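Side-chain contact in putative endo-1,4-beta-xylanase (Bacteroides thetaiotaomicron VPI-5482, PDB 5MSX), which probably hydrolyses glycosidic bonds of plant pectin as a family 43 glycoside hydrolase, with a calcium-binding F5/8 type C domain joined to the catalytic part: residues Gly364-Ala369 / Tyr395-Thr400. Sequence-based numbering, arbitrary orientation.
With CA (calcium ion), chain T; EDO (1,2-ethanediol), chain B.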
# COMPACT_ATOMS: atom_id res chain seq x y z
N GLY C 364 8.73 -23.38 -32.96
CA GLY C 364 7.95 -22.91 -34.08
C GLY C 364 7.37 -24.00 -34.97
O GLY C 364 6.51 -23.71 -35.79
N SER C 365 7.84 -25.24 -34.81
CA SER C 365 7.35 -26.34 -35.62
C SER C 365 6.60 -27.40 -34.81
O SER C 365 6.91 -27.65 -33.64
CB SER C 365 8.50 -26.99 -36.34
OG SER C 365 9.40 -27.60 -35.44
N ARG C 366 5.64 -28.05 -35.47
CA ARG C 366 4.82 -29.06 -34.84
C ARG C 366 4.43 -30.16 -35.82
O ARG C 366 4.21 -29.90 -37.02
CB ARG C 366 3.52 -28.42 -34.32
CG ARG C 366 2.90 -27.48 -35.33
CD ARG C 366 1.65 -26.85 -34.81
NE ARG C 366 1.16 -25.95 -35.83
CZ ARG C 366 -0.07 -25.49 -35.92
NH1 ARG C 366 -0.97 -25.81 -35.03
NH2 ARG C 366 -0.39 -24.69 -36.92
N TRP C 367 4.33 -31.38 -35.28
CA TRP C 367 3.55 -32.46 -35.93
C TRP C 367 2.10 -32.16 -35.69
O TRP C 367 1.73 -31.70 -34.61
CB TRP C 367 3.89 -33.84 -35.36
CG TRP C 367 2.91 -34.93 -35.72
CD1 TRP C 367 2.69 -35.45 -36.96
CD2 TRP C 367 2.04 -35.63 -34.84
NE1 TRP C 367 1.72 -36.42 -36.91
CE2 TRP C 367 1.31 -36.57 -35.62
CE3 TRP C 367 1.81 -35.58 -33.45
CZ2 TRP C 367 0.35 -37.45 -35.07
CZ3 TRP C 367 0.83 -36.47 -32.88
CH2 TRP C 367 0.12 -37.38 -33.71
N MET C 368 1.27 -32.42 -36.70
CA MET C 368 -0.17 -32.46 -36.54
C MET C 368 -0.74 -33.65 -37.31
O MET C 368 -0.41 -33.86 -38.49
CB MET C 368 -0.83 -31.18 -37.07
CG MET C 368 -0.48 -29.91 -36.30
SD MET C 368 -1.38 -29.81 -34.75
CE MET C 368 -3.05 -29.53 -35.29
N ALA C 369 -1.57 -34.44 -36.64
CA ALA C 369 -2.35 -35.51 -37.28
C ALA C 369 -3.35 -34.91 -38.27
O ALA C 369 -3.81 -33.76 -38.08
CB ALA C 369 -3.09 -36.32 -36.22
N TYR C 395 5.12 -31.59 -25.11
CA TYR C 395 4.50 -30.29 -25.29
C TYR C 395 3.49 -30.40 -26.41
O TYR C 395 3.86 -30.33 -27.58
CB TYR C 395 5.57 -29.27 -25.65
CG TYR C 395 6.56 -28.98 -24.55
CD1 TYR C 395 7.72 -29.73 -24.39
CD2 TYR C 395 6.33 -27.92 -23.67
CE1 TYR C 395 8.62 -29.45 -23.36
CE2 TYR C 395 7.24 -27.62 -22.66
CZ TYR C 395 8.36 -28.38 -22.51
OH TYR C 395 9.22 -28.04 -21.51
N PHE C 396 2.23 -30.61 -26.07
CA PHE C 396 1.17 -30.72 -27.07
C PHE C 396 0.77 -29.36 -27.63
O PHE C 396 0.97 -28.30 -27.00
CB PHE C 396 -0.11 -31.41 -26.54
CG PHE C 396 0.08 -32.86 -26.14
CD1 PHE C 396 0.06 -33.89 -27.10
CD2 PHE C 396 0.26 -33.22 -24.78
CE1 PHE C 396 0.23 -35.23 -26.72
CE2 PHE C 396 0.42 -34.56 -24.41
CZ PHE C 396 0.41 -35.56 -25.38
N VAL C 397 0.15 -29.42 -28.80
CA VAL C 397 -0.46 -28.26 -29.44
C VAL C 397 -1.80 -27.92 -28.76
O VAL C 397 -2.57 -28.83 -28.39
CB VAL C 397 -0.67 -28.54 -30.96
CG1 VAL C 397 -1.50 -27.44 -31.60
CG2 VAL C 397 0.66 -28.69 -31.66
N ARG C 398 -2.10 -26.63 -28.63
CA ARG C 398 -3.23 -26.12 -27.84
C ARG C 398 -3.28 -26.73 -26.40
O ARG C 398 -4.32 -27.23 -25.95
CB ARG C 398 -4.58 -26.28 -28.55
CG ARG C 398 -5.66 -25.40 -27.93
CD ARG C 398 -7.01 -25.64 -28.57
NE ARG C 398 -7.08 -25.05 -29.91
CZ ARG C 398 -8.11 -25.17 -30.75
NH1 ARG C 398 -9.18 -25.89 -30.42
NH2 ARG C 398 -8.07 -24.58 -31.93
N PRO C 399 -2.16 -26.60 -25.66
CA PRO C 399 -1.97 -27.22 -24.34
C PRO C 399 -2.98 -26.73 -23.28
O PRO C 399 -3.33 -27.47 -22.32
CB PRO C 399 -0.54 -26.80 -23.99
CG PRO C 399 -0.37 -25.50 -24.65
CD PRO C 399 -1.04 -25.70 -25.98
N THR C 400 -3.46 -25.50 -23.45
CA THR C 400 -4.35 -24.92 -22.47
C THR C 400 -5.76 -25.52 -22.54
O THR C 400 -6.55 -25.27 -21.63
CB THR C 400 -4.46 -23.40 -22.58
OG1 THR C 400 -5.02 -23.03 -23.85
CG2 THR C 400 -3.08 -22.74 -22.37
CA CA T . 9.05 -28.66 -33.10
C1 EDO B . 0.17 -29.69 -23.46
O1 EDO B . 1.48 -30.26 -23.38
C2 EDO B . -0.98 -30.47 -22.83
O2 EDO B . -2.30 -29.90 -22.84
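Val397 sets CG1 anti to its backbone N (chi1 171°) and CG2 beside that N, and the fork so formed is directed at Arg366 and Met368. Arg366 turns CG in between its own N and carbonyl carbon (chi1 45°) and then runs extended as far as NE, its methylenes passing across the valine at about a right angle. Val397 CG2 carries most of this touch, 3.9 Å from Arg366 CB and 3.8 Å from Arg366 CD. Val397 CG1 sits at the edge of the Arg366 guanidinium, in its plane, 3.8 Å from Arg366 NH1. Met368, folded back through bends at chi2 and chi3, brings its sulfur to both methyls at once: Met368 SD is 3.9 Å from Val397 CG1 and equally far from CG2. Trp454 of the strand 452-458 touches both Arg366 and Val397, and this strand pairs with 367-368 as well as with 386-396, joining the two segments within the beta-sandwich expected of an F5/8 type C domain. Just before Arg366, Ser365 binds the calcium ion through its O (2.4 Å) and OG, and Phe357, Asp360, Ala362, Trp454 and Glu455 complete the site. An ethanediol, probably from the crystallisation liquor, bridges Phe396 N (2.8 Å to its O1) and Pro399 O. Between the segments the chemistry is entirely van der Waals: the valine meets methylenes, a sulfur and a guanidinium edge, while the charge of Arg366 is answered elsewhere, by a salt bridge from NE to Glu351.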